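Local coordinates for protein beta-galactosidase BgaB (PDB 5VYM) that hydrolyses terminal non-reducing beta-D-galactose residues of galactosides, most actively Gal(beta1-4)Gal-containing oligosaccharides, and is represented here by its trimerisation domain alone, at residues L10-S15 against V52-D57; H33-W38 against V65-L70; Y61-L66 against G87-V92; P140-L145 against G156-L161; V175-A180 against A193-N198. All coordinates share one frame; numbering follows the deposited sequence.

Contact 1 of 5, residues L10-S15 against V52-D57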
# COMPACT_ATOMS: atom_id res chain seq x y z
N LEU B 10 -17.57 -2.10 -9.99
CA LEU B 10 -17.83 -0.78 -9.43
C LEU B 10 -18.08 0.24 -10.53
O LEU B 10 -17.38 0.27 -11.54
CB LEU B 10 -16.67 -0.33 -8.54
CG LEU B 10 -16.30 -1.28 -7.40
CD1 LEU B 10 -15.33 -0.60 -6.46
CD2 LEU B 10 -17.54 -1.76 -6.66
N PHE B 11 -19.08 1.08 -10.31
CA PHE B 11 -19.45 2.14 -11.25
C PHE B 11 -19.20 3.50 -10.62
O PHE B 11 -19.69 3.78 -9.53
CB PHE B 11 -20.92 2.01 -11.68
CG PHE B 11 -21.42 3.19 -12.45
CD1 PHE B 11 -20.93 3.46 -13.72
CD2 PHE B 11 -22.38 4.03 -11.91
CE1 PHE B 11 -21.39 4.55 -14.44
CE2 PHE B 11 -22.85 5.12 -12.63
CZ PHE B 11 -22.35 5.38 -13.89
N SER B 12 -18.43 4.33 -11.31
CA SER B 12 -18.09 5.68 -10.87
C SER B 12 -18.73 6.67 -11.83
O SER B 12 -18.32 6.77 -12.99
CB SER B 12 -16.58 5.88 -10.81
OG SER B 12 -16.26 7.25 -10.66
N ALA B 13 -19.74 7.40 -11.35
CA ALA B 13 -20.40 8.40 -12.18
C ALA B 13 -19.42 9.49 -12.62
O ALA B 13 -19.47 9.94 -13.77
CB ALA B 13 -21.59 9.01 -11.44
N GLU B 14 -18.54 9.91 -11.72
CA GLU B 14 -17.54 10.92 -12.07
C GLU B 14 -16.63 10.42 -13.19
O GLU B 14 -16.26 11.19 -14.08
CB GLU B 14 -16.72 11.31 -10.84
CG GLU B 14 -17.52 12.00 -9.74
CD GLU B 14 -18.16 11.03 -8.78
OE1 GLU B 14 -18.41 11.42 -7.61
OE2 GLU B 14 -18.42 9.87 -9.17
N SER B 15 -16.27 9.14 -13.16
CA SER B 15 -15.45 8.58 -14.24
C SER B 15 -16.20 8.58 -15.56
O SER B 15 -15.61 8.80 -16.62
CB SER B 15 -15.00 7.17 -13.87
OG SER B 15 -14.22 7.17 -12.69
N VAL B 52 -22.26 -2.33 -8.82
CA VAL B 52 -22.48 -1.60 -7.59
C VAL B 52 -21.85 -0.22 -7.74
O VAL B 52 -20.72 -0.12 -8.21
CB VAL B 52 -21.88 -2.32 -6.36
CG1 VAL B 52 -22.12 -1.51 -5.10
CG2 VAL B 52 -22.47 -3.72 -6.24
N PRO B 53 -22.55 0.86 -7.38
CA PRO B 53 -21.91 2.18 -7.39
C PRO B 53 -20.71 2.22 -6.46
O PRO B 53 -20.68 1.57 -5.41
CB PRO B 53 -23.03 3.11 -6.91
CG PRO B 53 -24.29 2.40 -7.25
CD PRO B 53 -23.99 0.94 -7.08
N LEU B 54 -19.70 2.99 -6.87
CA LEU B 54 -18.45 3.06 -6.12
C LEU B 54 -18.68 3.56 -4.70
O LEU B 54 -18.02 3.10 -3.76
CB LEU B 54 -17.46 3.96 -6.85
CG LEU B 54 -16.10 4.22 -6.20
CD1 LEU B 54 -15.41 2.92 -5.86
CD2 LEU B 54 -15.22 5.06 -7.12
N ALA B 55 -19.63 4.48 -4.51
CA ALA B 55 -19.87 5.06 -3.20
C ALA B 55 -20.56 4.10 -2.23
O ALA B 55 -20.57 4.37 -1.03
CB ALA B 55 -20.70 6.34 -3.33
N TYR B 56 -21.13 3.00 -2.72
CA TYR B 56 -21.87 2.10 -1.86
C TYR B 56 -20.93 1.18 -1.08
O TYR B 56 -19.73 1.11 -1.35
CB TYR B 56 -22.87 1.27 -2.67
CG TYR B 56 -24.09 2.04 -3.13
CD1 TYR B 56 -25.11 1.41 -3.84
CD2 TYR B 56 -24.24 3.39 -2.85
CE1 TYR B 56 -26.23 2.10 -4.26
CE2 TYR B 56 -25.35 4.09 -3.26
CZ TYR B 56 -26.34 3.45 -3.97
OH TYR B 56 -27.45 4.14 -4.38
N ASP B 57 -21.50 0.47 -0.11
CA ASP B 57 -20.75 -0.43 0.76
C ASP B 57 -20.63 -1.78 0.07
O ASP B 57 -21.55 -2.61 0.14
CB ASP B 57 -21.42 -0.55 2.12
CG ASP B 57 -20.67 -1.46 3.07
OD1 ASP B 57 -19.51 -1.81 2.79
OD2 ASP B 57 -21.25 -1.83 4.12
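Phe11 pairs through its backbone with Val52 and Pro53, while its ring leads off from them: one face lies against the backbone N of Ala13, two residues on, displaced toward the rim; Trp32 meets the ring edge-to-face and His31 brings a nearly parallel ring to it. In 52-57 the Tyr56 ring has Pro53 CG 3.5 Å above one face, again near the rim. Phe11 N donates to Val52 O at 2.9 Å, and Leu54 N to Phe11 O at 2.8 Å, the latter donor tilted 33° out of the carbonyl plane. These two bonds couple the C-terminal ends of neighbouring strands 7-11 and 50-53 in the four-stranded parallel sheet of an alpha/beta fold, 50-53 being the outermost strand within the chain. Just past the strand Leu54 fills the contact with both branches. Its CG stands anti to the backbone N (chi1 177°); CD1 lies 3.6 Å from Leu10 CD1, the two side chains crossing at about a right angle, and CD2 rests 4.0 Å from Ser12 CB. Ser12 is the N-cap of helix 13-20, and its OG shares a hydrogen bond of 2.9 Å with Ser15 OG, which also bonds Ile71 N.

Contact 2 of 5, residues H33-W38 against V65-L70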
# COMPACT_ATOMS: atom_id res chain seq x y z
N HIS B 33 -19.13 1.55 -20.90
CA HIS B 33 -18.95 0.46 -21.85
C HIS B 33 -17.99 -0.59 -21.32
O HIS B 33 -18.17 -1.78 -21.59
CB HIS B 33 -18.46 1.01 -23.19
CG HIS B 33 -19.52 1.73 -23.98
ND1 HIS B 33 -19.35 2.10 -25.29
CD2 HIS B 33 -20.76 2.13 -23.63
CE1 HIS B 33 -20.44 2.71 -25.72
NE2 HIS B 33 -21.32 2.74 -24.73
N ASP B 34 -16.98 -0.17 -20.56
CA ASP B 34 -16.08 -1.14 -19.94
C ASP B 34 -16.81 -1.93 -18.85
O ASP B 34 -16.56 -3.12 -18.67
CB ASP B 34 -14.86 -0.42 -19.37
CG ASP B 34 -13.61 -1.29 -19.39
OD1 ASP B 34 -13.69 -2.45 -19.84
OD2 ASP B 34 -12.55 -0.80 -18.95
N VAL B 35 -17.72 -1.27 -18.13
CA VAL B 35 -18.52 -1.96 -17.12
C VAL B 35 -19.41 -3.01 -17.76
O VAL B 35 -19.52 -4.14 -17.27
CB VAL B 35 -19.34 -0.94 -16.30
CG1 VAL B 35 -20.33 -1.66 -15.40
CG2 VAL B 35 -18.42 -0.05 -15.49
N ARG B 36 -20.06 -2.66 -18.87
CA ARG B 36 -20.95 -3.62 -19.54
C ARG B 36 -20.17 -4.82 -20.07
O ARG B 36 -20.63 -5.96 -19.97
CB ARG B 36 -21.71 -2.94 -20.68
CG ARG B 36 -22.62 -1.81 -20.24
CD ARG B 36 -23.51 -1.35 -21.39
NE ARG B 36 -22.75 -1.11 -22.61
CZ ARG B 36 -23.23 -0.47 -23.67
NH1 ARG B 36 -24.47 0.00 -23.66
NH2 ARG B 36 -22.48 -0.30 -24.75
N ASP B 37 -18.99 -4.58 -20.65
CA ASP B 37 -18.18 -5.67 -21.17
C ASP B 37 -17.77 -6.63 -20.06
O ASP B 37 -17.82 -7.85 -20.23
CB ASP B 37 -16.95 -5.13 -21.90
CG ASP B 37 -17.30 -4.50 -23.23
OD1 ASP B 37 -18.49 -4.53 -23.62
OD2 ASP B 37 -16.38 -3.98 -23.90
N TRP B 38 -17.35 -6.09 -18.91
CA TRP B 38 -17.02 -6.96 -17.78
C TRP B 38 -18.25 -7.67 -17.24
O TRP B 38 -18.14 -8.81 -16.77
CB TRP B 38 -16.34 -6.14 -16.68
CG TRP B 38 -14.88 -5.91 -16.91
CD1 TRP B 38 -14.30 -4.87 -17.57
CD2 TRP B 38 -13.80 -6.75 -16.47
NE1 TRP B 38 -12.94 -5.00 -17.57
CE2 TRP B 38 -12.60 -6.15 -16.90
CE3 TRP B 38 -13.73 -7.94 -15.75
CZ2 TRP B 38 -11.35 -6.70 -16.64
CZ3 TRP B 38 -12.49 -8.49 -15.49
CH2 TRP B 38 -11.31 -7.87 -15.93
N VAL B 65 -14.13 -5.24 -9.08
CA VAL B 65 -13.54 -4.95 -10.38
C VAL B 65 -13.74 -3.47 -10.68
O VAL B 65 -14.85 -2.95 -10.53
CB VAL B 65 -14.16 -5.82 -11.49
CG1 VAL B 65 -13.55 -5.48 -12.84
CG2 VAL B 65 -13.97 -7.30 -11.18
N LEU B 66 -12.67 -2.80 -11.11
CA LEU B 66 -12.70 -1.38 -11.46
C LEU B 66 -12.29 -1.21 -12.91
O LEU B 66 -11.09 -1.07 -13.22
CB LEU B 66 -11.80 -0.56 -10.53
CG LEU B 66 -12.21 -0.48 -9.06
CD1 LEU B 66 -11.48 -1.53 -8.24
CD2 LEU B 66 -11.96 0.92 -8.51
N PRO B 67 -13.24 -1.21 -13.85
CA PRO B 67 -12.89 -1.03 -15.26
C PRO B 67 -13.00 0.42 -15.70
O PRO B 67 -14.10 0.99 -15.73
CB PRO B 67 -13.91 -1.91 -15.98
CG PRO B 67 -15.09 -2.02 -15.02
CD PRO B 67 -14.68 -1.44 -13.68
N THR B 68 -11.86 1.03 -16.05
CA THR B 68 -11.80 2.43 -16.47
C THR B 68 -12.46 3.34 -15.44
O THR B 68 -13.29 4.19 -15.76
CB THR B 68 -12.41 2.61 -17.87
OG1 THR B 68 -11.99 1.54 -18.72
CG2 THR B 68 -11.97 3.93 -18.49
N VAL B 69 -12.11 3.13 -14.18
CA VAL B 69 -12.53 4.03 -13.10
C VAL B 69 -11.48 5.13 -13.06
O VAL B 69 -10.55 5.14 -12.25
CB VAL B 69 -12.69 3.30 -11.76
CG1 VAL B 69 -13.14 4.27 -10.67
CG2 VAL B 69 -13.69 2.17 -11.90
N LEU B 70 -11.62 6.09 -13.97
CA LEU B 70 -10.60 7.12 -14.16
C LEU B 70 -10.44 7.98 -12.91
O LEU B 70 -9.32 8.35 -12.54
CB LEU B 70 -10.94 7.99 -15.37
CG LEU B 70 -10.83 7.32 -16.74
CD1 LEU B 70 -12.01 7.71 -17.60
CD2 LEU B 70 -9.52 7.70 -17.40
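Asp34 and Thr68 meet because each turns its polar end inward: a chi1 of -149°, short of fully anti, swings CG of Asp34 across to the loop, and a chi1 of -42° sets OG1 of Thr68 beside its own backbone N, anti to the carbonyl carbon. The two side chains cross at about a right angle, and Thr68 OG1 donates a hydrogen bond to Asp34 OD2. The modelled separation of those two atoms, 2.4 Å, is shorter than normal, so the exact length is doubtful. Thr68 itself has left-handed helical backbone angles, in the loop that follows strand 63-66, one residue beyond Pro67.

Between this polar end and the strand, Pro67 presses into the helix with two ring carbons. CB lies 3.5 Å from Asp34 OD2 and 3.4 Å from Trp38 CD1, approaching the indole obliquely, while CG reaches Val35 CG2 at 3.9 Å. One turn on from Asp34, the benzene half of the Trp38 indole is covered on one face by Val65 CG1, a CH-pi contact 4.0 Å from CG1 to the ring centroid and 18° off the normal. Leu217 of the second subunit also packs on Trp38, whereas Ile9 of strand 7-11 adjoins Val35, Trp38 and Pro67 from within the chain. The arrangement is that of an alpha/beta fold: helix 31-44, part of the crossover between parallel strands 7-11 and 50-53, lies on one face of the sheet and meets, through Asp34, Val35 and Trp38, the end of a strand and the loop that follows it.

Contact 3 of 5, residues Y61-L66 against G87-V92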
# COMPACT_ATOMS: atom_id res chain seq x y z
N TYR B 61 -18.60 -8.08 -0.59
CA TYR B 61 -18.24 -8.86 -1.76
C TYR B 61 -16.87 -9.49 -1.58
O TYR B 61 -16.07 -9.08 -0.74
CB TYR B 61 -18.26 -7.99 -3.02
CG TYR B 61 -19.65 -7.63 -3.51
CD1 TYR B 61 -20.31 -6.52 -2.99
CD2 TYR B 61 -20.28 -8.38 -4.48
CE1 TYR B 61 -21.58 -6.18 -3.43
CE2 TYR B 61 -21.55 -8.05 -4.92
CZ TYR B 61 -22.19 -6.95 -4.39
OH TYR B 61 -23.46 -6.62 -4.83
N LYS B 62 -16.60 -10.52 -2.39
CA LYS B 62 -15.30 -11.18 -2.34
C LYS B 62 -14.32 -10.63 -3.36
O LYS B 62 -13.11 -10.59 -3.09
CB LYS B 62 -15.47 -12.69 -2.54
CG LYS B 62 -16.29 -13.37 -1.46
CD LYS B 62 -16.28 -14.88 -1.64
CE LYS B 62 -17.08 -15.57 -0.55
NZ LYS B 62 -16.62 -15.18 0.81
N THR B 63 -14.81 -10.21 -4.53
CA THR B 63 -13.98 -9.65 -5.58
C THR B 63 -14.61 -8.35 -6.06
O THR B 63 -15.84 -8.25 -6.18
CB THR B 63 -13.82 -10.63 -6.75
OG1 THR B 63 -13.17 -11.82 -6.28
CG2 THR B 63 -12.98 -10.01 -7.86
N VAL B 64 -13.77 -7.35 -6.32
CA VAL B 64 -14.21 -6.04 -6.78
C VAL B 64 -13.42 -5.70 -8.04
O VAL B 64 -12.20 -5.87 -8.08
CB VAL B 64 -14.01 -4.98 -5.69
CG1 VAL B 64 -13.60 -3.65 -6.28
CG2 VAL B 64 -15.29 -4.82 -4.88
N VAL B 65 -14.13 -5.24 -9.08
CA VAL B 65 -13.54 -4.95 -10.38
C VAL B 65 -13.74 -3.47 -10.68
O VAL B 65 -14.85 -2.95 -10.53
CB VAL B 65 -14.16 -5.82 -11.49
CG1 VAL B 65 -13.55 -5.48 -12.84
CG2 VAL B 65 -13.97 -7.30 -11.18
N LEU B 66 -12.67 -2.80 -11.11
CA LEU B 66 -12.70 -1.38 -11.46
C LEU B 66 -12.29 -1.21 -12.91
O LEU B 66 -11.09 -1.07 -13.22
CB LEU B 66 -11.80 -0.56 -10.53
CG LEU B 66 -12.21 -0.48 -9.06
CD1 LEU B 66 -11.48 -1.53 -8.24
CD2 LEU B 66 -11.96 0.92 -8.51
N GLY B 87 -8.33 -9.48 2.89
CA GLY B 87 -8.60 -10.73 2.20
C GLY B 87 -9.37 -10.59 0.90
O GLY B 87 -9.64 -11.61 0.25
N GLY B 88 -9.75 -9.38 0.48
CA GLY B 88 -10.51 -9.24 -0.74
C GLY B 88 -9.64 -9.25 -1.98
O GLY B 88 -8.42 -9.04 -1.93
N ARG B 89 -10.28 -9.50 -3.12
CA ARG B 89 -9.62 -9.50 -4.42
C ARG B 89 -10.05 -8.27 -5.20
O ARG B 89 -11.25 -7.97 -5.28
CB ARG B 89 -9.95 -10.78 -5.20
CG ARG B 89 -9.22 -10.89 -6.53
CD ARG B 89 -9.29 -12.30 -7.10
NE ARG B 89 -10.66 -12.72 -7.39
CZ ARG B 89 -10.98 -13.88 -7.94
NH1 ARG B 89 -10.03 -14.75 -8.27
NH2 ARG B 89 -12.25 -14.18 -8.18
N VAL B 90 -9.08 -7.57 -5.77
CA VAL B 90 -9.32 -6.33 -6.51
C VAL B 90 -8.74 -6.48 -7.91
O VAL B 90 -7.58 -6.87 -8.06
CB VAL B 90 -8.71 -5.11 -5.80
CG1 VAL B 90 -8.97 -3.84 -6.59
CG2 VAL B 90 -9.26 -4.99 -4.38
N VAL B 91 -9.54 -6.18 -8.92
CA VAL B 91 -9.11 -6.22 -10.32
C VAL B 91 -9.13 -4.79 -10.84
O VAL B 91 -10.18 -4.12 -10.81
CB VAL B 91 -10.00 -7.13 -11.17
CG1 VAL B 91 -9.53 -7.14 -12.62
CG2 VAL B 91 -10.01 -8.54 -10.60
N VAL B 92 -7.98 -4.31 -11.31
CA VAL B 92 -7.80 -2.92 -11.69
C VAL B 92 -7.50 -2.86 -13.19
O VAL B 92 -6.55 -3.49 -13.66
CB VAL B 92 -6.67 -2.25 -10.89
CG1 VAL B 92 -6.51 -0.80 -11.31
CG2 VAL B 92 -6.96 -2.35 -9.40
O HOH W 1 -11.56 -12.35 -1.31
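Arg89 lays its side chain obliquely across Thr63, its partner on the adjacent strand. CG is anti to the backbone N (chi1 -176°), and a bend at chi3 (63°) brings NE round to Thr63 OG1, to which it donates at 2.9 Å; NH2 adds a weak bond at 3.2 Å. The hydroxyl oxygen thus sits at the guanidinium edge, only slightly out of its plane. On the same face Val65 and Val91 lie side by side and point the same way, Val65 CG2 being 4.0 Å from Val91 CB. On the other face Leu66 CD1 meets Val90 CG1 at 3.8 Å, and helix 74-85 covers both through Leu80, Phe83 and Ala84. Four backbone bonds run from Arg89 N to Lys62 O through to Leu66 N to Val91 O, the last 2.8 Å long. Where the strands begin, a water donates to both Lys62 O and Gly87 O, the latter residue closing helix 74-85 in a Schellman motif. Strand 89-93 also pairs in parallel with a strand of the second subunit, which carries the sheet across the interface. Within the chain, strand 63-66, helix 74-85 and strand 89-93 form a beta-alpha-beta crossover.

Contact 4 of 5, residues P140-L145 against G156-L161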
# COMPACT_ATOMS: atom_id res chain seq x y z
N PRO B 140 9.48 26.69 22.95
CA PRO B 140 8.67 25.50 23.23
C PRO B 140 9.54 24.26 23.46
O PRO B 140 9.90 23.97 24.60
CB PRO B 140 7.82 25.35 21.98
CG PRO B 140 7.76 26.72 21.39
CD PRO B 140 9.09 27.34 21.69
N GLY B 141 9.86 23.55 22.39
CA GLY B 141 10.83 22.47 22.46
C GLY B 141 10.31 21.14 22.98
O GLY B 141 10.75 20.08 22.52
N GLU B 142 9.39 21.17 23.94
CA GLU B 142 8.87 19.95 24.56
C GLU B 142 7.35 19.94 24.47
O GLU B 142 6.70 20.98 24.64
CB GLU B 142 9.31 19.83 26.02
CG GLU B 142 9.24 18.41 26.57
CD GLU B 142 9.67 18.33 28.02
OE1 GLU B 142 8.91 18.81 28.89
OE2 GLU B 142 10.76 17.79 28.29
N ILE B 143 6.78 18.76 24.23
CA ILE B 143 5.34 18.59 24.05
C ILE B 143 4.90 17.36 24.83
O ILE B 143 5.60 16.34 24.86
CB ILE B 143 4.98 18.46 22.55
CG1 ILE B 143 5.26 19.77 21.81
CG2 ILE B 143 3.52 18.06 22.37
CD1 ILE B 143 4.78 19.77 20.38
N ARG B 144 3.72 17.44 25.45
CA ARG B 144 3.16 16.33 26.19
C ARG B 144 2.31 15.44 25.29
O ARG B 144 1.85 15.86 24.22
CB ARG B 144 2.31 16.82 27.36
CG ARG B 144 3.02 17.73 28.33
CD ARG B 144 2.15 17.97 29.56
NE ARG B 144 2.47 19.23 30.23
CZ ARG B 144 1.88 20.39 29.97
NH1 ARG B 144 0.92 20.45 29.05
NH2 ARG B 144 2.23 21.49 30.62
N LEU B 145 2.10 14.21 25.74
CA LEU B 145 1.24 13.25 25.06
C LEU B 145 0.04 12.94 25.93
O LEU B 145 0.10 13.03 27.16
CB LEU B 145 2.00 11.95 24.74
CG LEU B 145 2.92 11.90 23.52
CD1 LEU B 145 4.17 12.74 23.72
CD2 LEU B 145 3.30 10.45 23.22
N GLY B 156 0.98 12.17 30.67
CA GLY B 156 2.10 12.78 31.35
C GLY B 156 3.44 12.62 30.67
O GLY B 156 4.39 13.31 31.05
N THR B 157 3.55 11.75 29.67
CA THR B 157 4.80 11.59 28.95
C THR B 157 5.06 12.80 28.06
O THR B 157 4.13 13.50 27.64
CB THR B 157 4.78 10.31 28.12
OG1 THR B 157 3.75 10.39 27.14
CG2 THR B 157 4.53 9.10 29.01
N THR B 158 6.33 13.04 27.77
CA THR B 158 6.75 14.19 26.97
C THR B 158 7.66 13.73 25.84
O THR B 158 8.05 12.56 25.77
CB THR B 158 7.47 15.24 27.83
OG1 THR B 158 8.61 14.65 28.46
CG2 THR B 158 6.53 15.79 28.91
N THR B 159 7.99 14.66 24.96
CA THR B 159 8.88 14.38 23.85
C THR B 159 9.56 15.67 23.41
O THR B 159 8.94 16.74 23.44
CB THR B 159 8.13 13.73 22.67
OG1 THR B 159 9.03 13.54 21.57
CG2 THR B 159 6.96 14.60 22.23
N ARG B 160 10.82 15.56 23.01
CA ARG B 160 11.57 16.68 22.45
C ARG B 160 11.92 16.47 20.99
O ARG B 160 12.75 17.19 20.44
CB ARG B 160 12.84 16.94 23.27
CG ARG B 160 12.57 17.53 24.65
CD ARG B 160 13.52 16.95 25.69
NE ARG B 160 13.42 15.49 25.75
CZ ARG B 160 12.52 14.83 26.47
NH1 ARG B 160 11.62 15.50 27.19
NH2 ARG B 160 12.50 13.50 26.46
N LEU B 161 11.30 15.48 20.34
CA LEU B 161 11.51 15.21 18.92
C LEU B 161 10.28 14.50 18.40
O LEU B 161 9.99 13.38 18.84
CB LEU B 161 12.77 14.37 18.71
CG LEU B 161 13.44 14.50 17.34
CD1 LEU B 161 14.33 15.74 17.31
CD2 LEU B 161 14.23 13.25 17.00
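The beta hairpin of strands 143-147 and 158-163 is joined here by antiparallel backbone pairing, with Ile143 and Thr159 as a hydrogen-bonded pair. Ile143 N donates to Thr159 O at 3.1 Å and Thr159 N returns a bond to Ile143 O; farther on, Leu145 N bonds Thr157 O at 2.9 Å.

On the face of Thr158, Glu142 and Arg160 lie side by side, pointing the same way, and form a salt bridge between Glu142 OE2 and Arg160 NH1 at 2.7 Å. The carboxylate oxygen lies almost in the guanidinium plane, but NH1 approaches it on the anti side, 35° out of the carboxylate plane, and the two flat groups stand 78° apart; the salt bridge runs through this single N-O pair. NH1 also makes a weak bond of 3.4 Å to Thr158 OG1, which lies between the backbone N and the carbonyl carbon (chi1 58°), and CB of Thr158 packs on the Glu142 carboxyl carbon.

This hairpin supplies the first two strands of a five-stranded antiparallel sheet, 158-163 being outermost within the chain, and its opposite face is buried. There Leu145 CD1 meets Thr159 CG2 at 3.7 Å, the side chains crossing at about a right angle, and Tyr179 of strand 174-180 touches both residues. Thr159 OG1 accepts from Leu161 N at 3.2 Å in an ST turn and is also bonded to Asp211 O. Leu145 CB lies 3.4 Å from Thr157 OG1, whose hydrogen-bond partner is Leu154 O.

Contact 5 of 5, residues V175-A180 against A193-N198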
# COMPACT_ATOMS: atom_id res chain seq x y z
N VAL B 175 -5.99 5.30 16.93
CA VAL B 175 -5.04 6.21 17.57
C VAL B 175 -4.92 5.83 19.04
O VAL B 175 -5.93 5.67 19.74
CB VAL B 175 -5.49 7.67 17.41
CG1 VAL B 175 -4.51 8.61 18.10
CG2 VAL B 175 -5.63 8.02 15.94
N LEU B 176 -3.68 5.68 19.51
CA LEU B 176 -3.43 5.33 20.90
C LEU B 176 -2.97 6.52 21.74
O LEU B 176 -3.20 6.53 22.95
CB LEU B 176 -2.38 4.22 20.99
CG LEU B 176 -2.79 2.88 20.36
CD1 LEU B 176 -1.68 1.86 20.52
CD2 LEU B 176 -4.09 2.38 20.97
N ALA B 177 -2.35 7.52 21.12
CA ALA B 177 -1.89 8.70 21.84
C ALA B 177 -1.87 9.88 20.89
O ALA B 177 -1.61 9.74 19.69
CB ALA B 177 -0.51 8.49 22.46
N THR B 178 -2.16 11.06 21.44
CA THR B 178 -2.11 12.31 20.70
C THR B 178 -1.29 13.32 21.48
O THR B 178 -1.08 13.19 22.69
CB THR B 178 -3.51 12.88 20.45
OG1 THR B 178 -4.24 12.95 21.69
CG2 THR B 178 -4.28 12.02 19.46
N TYR B 179 -0.82 14.34 20.78
CA TYR B 179 -0.15 15.46 21.43
C TYR B 179 -1.20 16.40 22.00
O TYR B 179 -2.15 16.78 21.31
CB TYR B 179 0.75 16.20 20.44
CG TYR B 179 1.77 15.31 19.76
CD1 TYR B 179 2.81 14.74 20.48
CD2 TYR B 179 1.69 15.05 18.40
CE1 TYR B 179 3.74 13.92 19.86
CE2 TYR B 179 2.62 14.24 17.77
CZ TYR B 179 3.64 13.68 18.50
OH TYR B 179 4.56 12.87 17.88
N ALA B 180 -1.03 16.78 23.26
CA ALA B 180 -1.99 17.63 23.95
C ALA B 180 -1.23 18.59 24.86
O ALA B 180 -0.04 18.42 25.14
CB ALA B 180 -3.00 16.81 24.75
N ALA B 193 -1.98 12.75 15.76
CA ALA B 193 -1.68 11.38 16.16
C ALA B 193 -0.20 11.22 16.49
O ALA B 193 0.67 11.60 15.70
CB ALA B 193 -2.08 10.41 15.05
N ALA B 194 0.08 10.65 17.66
CA ALA B 194 1.44 10.35 18.10
C ALA B 194 1.76 8.86 18.08
O ALA B 194 2.86 8.48 17.70
CB ALA B 194 1.68 10.91 19.51
N VAL B 195 0.81 8.02 18.50
CA VAL B 195 0.97 6.57 18.48
C VAL B 195 -0.30 5.96 17.91
O VAL B 195 -1.40 6.22 18.41
CB VAL B 195 1.24 5.99 19.88
CG1 VAL B 195 1.32 4.48 19.82
CG2 VAL B 195 2.52 6.58 20.47
N THR B 196 -0.16 5.17 16.85
CA THR B 196 -1.29 4.52 16.19
C THR B 196 -0.95 3.06 15.94
O THR B 196 0.21 2.66 15.90
CB THR B 196 -1.64 5.18 14.85
OG1 THR B 196 -0.59 4.94 13.91
CG2 THR B 196 -1.84 6.68 15.02
N ARG B 197 -2.00 2.26 15.75
CA ARG B 197 -1.86 0.88 15.31
C ARG B 197 -2.93 0.59 14.27
O ARG B 197 -4.03 1.15 14.32
CB ARG B 197 -1.96 -0.12 16.48
CG ARG B 197 -3.29 -0.12 17.21
CD ARG B 197 -3.21 -1.03 18.43
NE ARG B 197 -4.41 -0.95 19.26
CZ ARG B 197 -4.51 -1.49 20.48
NH1 ARG B 197 -3.48 -2.13 21.01
NH2 ARG B 197 -5.64 -1.38 21.16
N ASN B 198 -2.59 -0.28 13.32
CA ASN B 198 -3.47 -0.56 12.19
C ASN B 198 -3.40 -2.05 11.86
O ASN B 198 -2.29 -2.61 11.77
CB ASN B 198 -3.06 0.27 10.96
CG ASN B 198 -3.94 0.02 9.76
OD1 ASN B 198 -5.16 -0.02 9.87
ND2 ASN B 198 -3.32 -0.15 8.60
O HOH W 2 3.80 12.45 15.36
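Ala194 and Tyr179 make the close-packed end of the contact, whereas Val175 and Thr196 meet more loosely where Val175 is partly exposed. Ala194 CB sits over one face of the Tyr179 ring, a CH-pi contact of 3.8 Å to the centroid and 20° off the normal, nearest to CZ at 3.5 Å. At the ring edge a water lies in the ring plane, 2.7 Å from Tyr179 OH.

Tightness continues through the backbone, where two carbonyls each take two N-H groups. Val195 O accepts from Leu176 N at 2.6 Å and from Ala177 N at 3.2 Å; Ala177 O accepts from Ala194 N and Val195 N, both reaching it from the same face of the carbonyl plane. Each trio is a classic beta bulge, and the two lie where strand 193-200, antiparallel to 174-180, turns a corner at Ala194 and Val195. Ala177 CB packs on Val195 CB, and Leu220 of helix 214-225 touches Val195.

Buried Leu176 crosses the partly exposed Arg197 at about a right angle and lays CD2 over one face of the guanidinium, 3.8 Å from NE. Arg197 CG stands between the backbone N and the carbonyl carbon (chi1 62°), and the chain runs extended to NE, bringing the group alongside the leucine; its polar end is held outside the pair, with NH1 bonded to Tyr206 OH and NE to Gln174 OE1. At the looser end, Val175 CG2 approaches Thr196 CG2 at 4.1 Å.

How the contacts relate
Contacts 1, 2 and 3 build one parallel sheet and its flanking helix: contacts 2 and 3 share Val65 and Leu66, and Leu10 N of contact 1 probably bonds Val65 O, 2.9 Å away. Trp38 of contact 2 continues onto Val91 of contact 3, with CH2 to CG1 at 3.8 Å. Contacts 4 and 5, centres about 14 Å apart, are neighbours in the antiparallel sheet, where Arg144 O and Ala180 N, 3.2 Å apart, probably bond. The two groups lie on opposite sides of the chain's centre; contacts 1 and 4 have centres about 44 Å apart. Contacts 2, 3 and 5 touch the second subunit, and contact 4 reaches it through Leu161. The family 42 catalytic barrel lies outside this fragment.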